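Matching sites in putative alpha-L-fucosidase from Bacteroides thetaiotaomicron, a protein that probably hydrolyses alpha-L-fucosides, releasing fucose from glycans (PDB 3EYP (chain A, 1.90 Å), residues R20-F25 and S290-N295), and in its relative F5/8 type C domain protein from Bacteroides ovatus (PDB 4ZRX (chain B, 1.59 Å), residues M42-F47 and S323-N328). Both blocks share one frame: the second was fitted to the first on N, CA, C and O of the twelve residues, RMSD 0.41 Å. Numbering follows each deposited sequence.

Structure 1 (3EYP); sequences REMIAF and SVLLLN.
I23 and L293 meet on the face of the sheet that also carries F25 and N295. Strands 22-26 and 291-295 are the first and last parallel strands of the TIM barrel, and their pairing closes it. Backbone hydrogen bonds join them, among them I23 N to L292 O at 2.7 Å and L294 N to I23 O at 2.9 Å. CB of I23 lies 3.7 Å from L293 CD1. CG2 of I23 meets L293 CD1 at 3.6 Å. CG1, anti to the carbonyl carbon (chi1 -52°), leads the other branch to V291. There CD1 of I23 ends 3.8 Å from V291 CG1. Further along, L293 CD2 sits over one face of the F25 ring, 3.7 Å from its centroid. F25 CB and N295 CB touch, and N295 OD1 hydrogen-bonds to H27 ND1. On the other face M22 lies beside L292. The M22 chain bends at chi3 (81°), and CE of M22 comes to 3.9 Å from L292 CD2. Helix 275-283 covers both. R20 forms salt bridges with E16 and E162.

Structure 2 (4ZRX); sequences MELTAF and SVLLLN. With EDO (1,2-ethanediol), chain C.
T45 and L326 meet on the face that also carries F47 and N328. Backbone hydrogen bonds join the strands, among them T45 N to L325 O at 2.8 Å and L327 N to T45 O at 2.9 Å. CB of T45 lies 4.1 Å from L326 CD1. Its OG1 stands between the backbone N and the carbonyl carbon (chi1 56°), which turns it to the neighbouring strand. OG1 of T45 is 3.3 Å from L326 CD1 and 4.1 Å from V324 CG1. Any hydrogen bond from this hydroxyl to L325 O is weak and not settled. Further along, L326 CD2 sits over one face of the F47 ring, 4.0 Å from its centroid. F47 CB and N328 CB touch, and N328 OD1 hydrogen-bonds to H49 ND1. On the other face L44 lies beside L325, with CD1 of L44 3.7 Å from L325 CD2. The side chain of M42, a selenomethionine, packs on M91.

What differs
R20(A) is exchanged for M42(B), a selenomethionine.

M22(A) is exchanged for L44(B). The CB atoms stand 0.8 Å apart after superposition. SD and CE of M22(A) have no counterpart in L44(B). CG and CD2 of L44(B) have none in M22(A). A long unbranched chain is thus replaced by a shorter, forked one. Both are buried, and the touch on L292(A) and L325(B) is kept.

I23(A) is exchanged for T45(B). CG1 of I23(A) and CG2 of T45(B) fall near each other, 1.1 Å apart. CG2 and CD1 of I23(A) have no counterpart, and neither has OG1 of T45(B). T45(B) thus lacks two carbons, and places a hydroxyl in a buried setting where I23(A) has only carbon. The touches on V291(A) and L293(A), and on V324(B) and L326(B), are kept.

The side chains of V291(A), L292(A), L293(A), L294(A), N295(A) and their counterparts keep their place. Backbone hydrogen bonds are also kept, such as I23(A) N to L292(A) O, matched by T45(B) N to L325(B) O. The 1,2-ethanediol by E43(B) has a glycerol in its place in structure 1. S290(A) and S323(B) lie differently but touch nothing across the contact. One backbone angle differs: phi is -137° at V291(A) and -84° at V324(B).

Structure 1 (3EYP)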
loop_
_atom_site.group_PDB
_atom_site.type_symbol
_atom_site.label_atom_id
_atom_site.label_comp_id
_atom_site.label_asym_id
_atom_site.label_seq_id
_atom_site.Cartn_x
_atom_site.Cartn_y
_atom_site.Cartn_z
ATOM N N ARG A 20 3.610 -7.078 -1.053
ATOM C CA ARG A 20 3.055 -6.641 -2.373
ATOM C C ARG A 20 3.751 -5.358 -2.877
ATOM O O ARG A 20 4.050 -5.141 -4.058
ATOM C CB ARG A 20 1.550 -6.380 -2.277
ATOM C CG ARG A 20 0.709 -7.545 -1.837
ATOM C CD ARG A 20 -0.785 -7.139 -1.845
ATOM N NE ARG A 20 -1.622 -8.087 -1.134
ATOM C CZ ARG A 20 -2.861 -7.825 -0.708
ATOM N NH1 ARG A 20 -3.438 -6.651 -0.916
ATOM N NH2 ARG A 20 -3.520 -8.738 -0.076
ATOM N N GLU A 21 4.033 -4.535 -1.897
ATOM C CA GLU A 21 4.658 -3.189 -2.066
ATOM C C GLU A 21 3.761 -2.180 -2.692
ATOM O O GLU A 21 3.515 -1.113 -2.136
ATOM C CB GLU A 21 6.023 -3.277 -2.764
ATOM C CG GLU A 21 6.998 -3.974 -1.836
ATOM C CD GLU A 21 8.448 -3.977 -2.272
ATOM O OE1 GLU A 21 8.782 -3.488 -3.373
ATOM O OE2 GLU A 21 9.244 -4.504 -1.448
ATOM N N MET A 22 3.185 -2.566 -3.814
ATOM C CA MET A 22 2.229 -1.712 -4.556
ATOM C C MET A 22 0.942 -2.489 -4.864
ATOM O O MET A 22 0.929 -3.729 -5.006
ATOM C CB MET A 22 2.863 -1.240 -5.878
ATOM C CG MET A 22 3.859 -0.074 -5.807
ATOM S SD MET A 22 4.639 0.529 -7.319
ATOM C CE MET A 22 3.382 1.575 -7.973
ATOM N N ILE A 23 -0.149 -1.759 -4.941
ATOM C CA ILE A 23 -1.504 -2.289 -5.288
ATOM C C ILE A 23 -2.181 -1.322 -6.262
ATOM O O ILE A 23 -2.046 -0.103 -6.100
ATOM C CB ILE A 23 -2.404 -2.473 -4.043
ATOM C CG1 ILE A 23 -1.707 -3.275 -2.976
ATOM C CG2 ILE A 23 -3.706 -3.118 -4.417
ATOM C CD1 ILE A 23 -2.477 -3.360 -1.603
ATOM N N ALA A 24 -2.836 -1.803 -7.325
ATOM C CA ALA A 24 -3.635 -0.861 -8.135
ATOM C C ALA A 24 -5.068 -0.662 -7.638
ATOM O O ALA A 24 -5.687 -1.554 -7.151
ATOM C CB ALA A 24 -3.635 -1.243 -9.614
ATOM N N PHE A 25 -5.554 0.584 -7.761
ATOM C CA PHE A 25 -6.958 0.905 -7.528
ATOM C C PHE A 25 -7.521 1.168 -8.926
ATOM O O PHE A 25 -6.822 1.651 -9.778
ATOM C CB PHE A 25 -7.097 2.233 -6.768
ATOM C CG PHE A 25 -7.931 2.179 -5.519
ATOM C CD1 PHE A 25 -8.915 1.216 -5.322
ATOM C CD2 PHE A 25 -7.743 3.166 -4.527
ATOM C CE1 PHE A 25 -9.656 1.224 -4.224
ATOM C CE2 PHE A 25 -8.504 3.171 -3.401
ATOM C CZ PHE A 25 -9.443 2.206 -3.220
ATOM N N SER A 290 5.134 1.437 4.598
ATOM C CA SER A 290 3.766 1.377 4.147
ATOM C C SER A 290 3.686 0.650 2.793
ATOM O O SER A 290 4.626 -0.071 2.388
ATOM C CB SER A 290 3.199 2.802 4.011
ATOM O OG SER A 290 1.821 2.839 3.704
ATOM N N VAL A 291 2.509 0.749 2.171
ATOM C CA VAL A 291 2.240 0.096 0.885
ATOM C C VAL A 291 1.492 1.147 0.046
ATOM O O VAL A 291 0.670 1.939 0.572
ATOM C CB VAL A 291 1.373 -1.213 1.038
ATOM C CG1 VAL A 291 0.724 -1.699 -0.348
ATOM C CG2 VAL A 291 2.133 -2.382 1.714
ATOM N N LEU A 292 1.806 1.182 -1.235
ATOM C CA LEU A 292 1.231 2.186 -2.163
ATOM C C LEU A 292 0.084 1.622 -3.000
ATOM O O LEU A 292 0.232 0.635 -3.696
ATOM C CB LEU A 292 2.323 2.756 -3.048
ATOM C CG LEU A 292 1.941 3.721 -4.199
ATOM C CD1 LEU A 292 1.143 4.939 -3.658
ATOM C CD2 LEU A 292 3.198 4.184 -5.049
ATOM N N LEU A 293 -1.077 2.216 -2.810
ATOM C CA LEU A 293 -2.323 1.895 -3.527
ATOM C C LEU A 293 -2.549 3.063 -4.468
ATOM O O LEU A 293 -2.872 4.176 -4.076
ATOM C CB LEU A 293 -3.499 1.684 -2.550
ATOM C CG LEU A 293 -4.898 1.488 -3.151
ATOM C CD1 LEU A 293 -4.913 0.267 -4.129
ATOM C CD2 LEU A 293 -5.996 1.296 -2.021
ATOM N N LEU A 294 -2.258 2.808 -5.722
ATOM C CA LEU A 294 -2.295 3.798 -6.775
ATOM C C LEU A 294 -3.426 3.558 -7.716
ATOM O O LEU A 294 -3.532 2.497 -8.328
ATOM C CB LEU A 294 -0.987 3.760 -7.598
ATOM C CG LEU A 294 -0.704 4.798 -8.665
ATOM C CD1 LEU A 294 -0.695 6.249 -8.107
ATOM C CD2 LEU A 294 0.679 4.464 -9.369
ATOM N N ASN A 295 -4.229 4.605 -7.856
ATOM C CA ASN A 295 -5.442 4.603 -8.712
ATOM C C ASN A 295 -5.220 5.002 -10.160
ATOM O O ASN A 295 -4.678 6.074 -10.468
ATOM C CB ASN A 295 -6.536 5.478 -8.086
ATOM C CG ASN A 295 -7.766 5.562 -8.953
ATOM O OD1 ASN A 295 -8.556 4.623 -9.016
ATOM N ND2 ASN A 295 -7.948 6.702 -9.595
#

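Structure 2 (4ZRX)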
loop_
_atom_site.group_PDB
_atom_site.type_symbol
_atom_site.label_atom_id
_atom_site.label_comp_id
_atom_site.label_asym_id
_atom_site.label_seq_id
_atom_site.Cartn_x
_atom_site.Cartn_y
_atom_site.Cartn_z
HETATM N N MSE B 42 3.330 -7.260 -0.816
HETATM C CA MSE B 42 2.941 -6.787 -2.146
HETATM C C MSE B 42 3.574 -5.490 -2.519
HETATM O O MSE B 42 3.910 -5.312 -3.686
HETATM C CB MSE B 42 1.422 -6.672 -2.272
HETATM C CG MSE B 42 0.697 -7.968 -2.018
HETATM SE SE MSE B 42 -1.208 -7.788 -2.447
HETATM C CE MSE B 42 -1.653 -6.617 -1.018
ATOM N N GLU B 43 3.612 -4.541 -1.586
ATOM C CA GLU B 43 4.203 -3.217 -1.702
ATOM C C GLU B 43 3.441 -2.256 -2.580
ATOM O O GLU B 43 3.301 -1.094 -2.190
ATOM C CB GLU B 43 5.676 -3.215 -2.179
ATOM C CG GLU B 43 6.609 -3.995 -1.290
ATOM C CD GLU B 43 8.088 -3.892 -1.672
ATOM O OE1 GLU B 43 8.417 -3.295 -2.745
ATOM O OE2 GLU B 43 8.898 -4.527 -0.941
ATOM N N LEU B 44 3.030 -2.706 -3.766
ATOM C CA LEU B 44 2.525 -1.816 -4.826
ATOM C C LEU B 44 1.298 -2.417 -5.423
ATOM O O LEU B 44 1.386 -3.452 -6.083
ATOM C CB LEU B 44 3.591 -1.582 -5.911
ATOM C CG LEU B 44 3.218 -0.648 -7.029
ATOM C CD1 LEU B 44 3.057 0.740 -6.465
ATOM C CD2 LEU B 44 4.288 -0.734 -8.111
ATOM N N THR B 45 0.178 -1.752 -5.239
ATOM C CA THR B 45 -1.081 -2.282 -5.694
ATOM C C THR B 45 -1.848 -1.216 -6.471
ATOM O O THR B 45 -1.541 -0.042 -6.374
ATOM C CB THR B 45 -1.920 -2.748 -4.536
ATOM O OG1 THR B 45 -2.134 -1.698 -3.586
ATOM C CG2 THR B 45 -1.231 -3.880 -3.793
ATOM N N ALA B 46 -2.851 -1.629 -7.209
ATOM C CA ALA B 46 -3.606 -0.706 -8.058
ATOM C C ALA B 46 -5.062 -0.613 -7.667
ATOM O O ALA B 46 -5.744 -1.632 -7.505
ATOM C CB ALA B 46 -3.489 -1.141 -9.494
ATOM N N PHE B 47 -5.544 0.609 -7.560
ATOM C CA PHE B 47 -6.967 0.916 -7.337
ATOM C C PHE B 47 -7.561 1.145 -8.728
ATOM O O PHE B 47 -6.923 1.783 -9.591
ATOM C CB PHE B 47 -7.097 2.207 -6.533
ATOM C CG PHE B 47 -7.973 2.174 -5.302
ATOM C CD1 PHE B 47 -9.129 1.440 -5.210
ATOM C CD2 PHE B 47 -7.682 3.080 -4.274
ATOM C CE1 PHE B 47 -9.923 1.530 -4.033
ATOM C CE2 PHE B 47 -8.446 3.172 -3.134
ATOM C CZ PHE B 47 -9.585 2.390 -3.021
ATOM N N SER B 323 5.052 1.852 4.173
ATOM C CA SER B 323 3.635 1.728 3.788
ATOM C C SER B 323 3.561 0.899 2.507
ATOM O O SER B 323 4.480 0.841 1.706
ATOM C CB SER B 323 2.951 3.066 3.544
ATOM O OG SER B 323 2.687 3.751 4.794
ATOM N N VAL B 324 2.392 0.342 2.281
ATOM C CA VAL B 324 2.034 -0.150 0.937
ATOM C C VAL B 324 1.511 1.020 0.121
ATOM O O VAL B 324 0.771 1.877 0.665
ATOM C CB VAL B 324 0.933 -1.263 1.057
ATOM C CG1 VAL B 324 0.253 -1.562 -0.267
ATOM C CG2 VAL B 324 1.553 -2.572 1.604
ATOM N N LEU B 325 1.840 1.078 -1.173
ATOM C CA LEU B 325 1.308 2.097 -2.041
ATOM C C LEU B 325 0.158 1.508 -2.901
ATOM O O LEU B 325 0.405 0.598 -3.700
ATOM C CB LEU B 325 2.371 2.670 -2.938
ATOM C CG LEU B 325 1.948 3.628 -4.008
ATOM C CD1 LEU B 325 1.218 4.832 -3.416
ATOM C CD2 LEU B 325 3.111 4.064 -4.873
ATOM N N LEU B 326 -1.019 2.112 -2.744
ATOM C CA LEU B 326 -2.197 1.738 -3.502
ATOM C C LEU B 326 -2.514 2.905 -4.429
ATOM O O LEU B 326 -3.031 3.963 -3.978
ATOM C CB LEU B 326 -3.364 1.476 -2.561
ATOM C CG LEU B 326 -4.759 1.327 -3.139
ATOM C CD1 LEU B 326 -4.747 0.167 -4.140
ATOM C CD2 LEU B 326 -5.713 1.062 -1.941
ATOM N N LEU B 327 -2.120 2.759 -5.675
ATOM C CA LEU B 327 -2.201 3.843 -6.693
ATOM C C LEU B 327 -3.412 3.609 -7.568
ATOM O O LEU B 327 -3.556 2.549 -8.174
ATOM C CB LEU B 327 -0.966 3.867 -7.521
ATOM C CG LEU B 327 -0.892 4.931 -8.617
ATOM C CD1 LEU B 327 -0.882 6.295 -8.024
ATOM C CD2 LEU B 327 0.360 4.756 -9.530
ATOM N N ASN B 328 -4.270 4.618 -7.679
ATOM C CA ASN B 328 -5.479 4.500 -8.474
ATOM C C ASN B 328 -5.276 4.932 -9.897
ATOM O O ASN B 328 -4.740 6.015 -10.127
ATOM C CB ASN B 328 -6.568 5.393 -7.874
ATOM C CG ASN B 328 -7.801 5.468 -8.745
ATOM O OD1 ASN B 328 -8.604 4.502 -8.848
ATOM N ND2 ASN B 328 -7.994 6.647 -9.403
HETATM C C1 EDO C . 11.393 -2.920 -4.410
HETATM O O1 EDO C . 10.708 -4.061 -3.839
HETATM C C2 EDO C . 11.742 -1.793 -3.412
HETATM O O2 EDO C . 12.950 -2.145 -2.718
#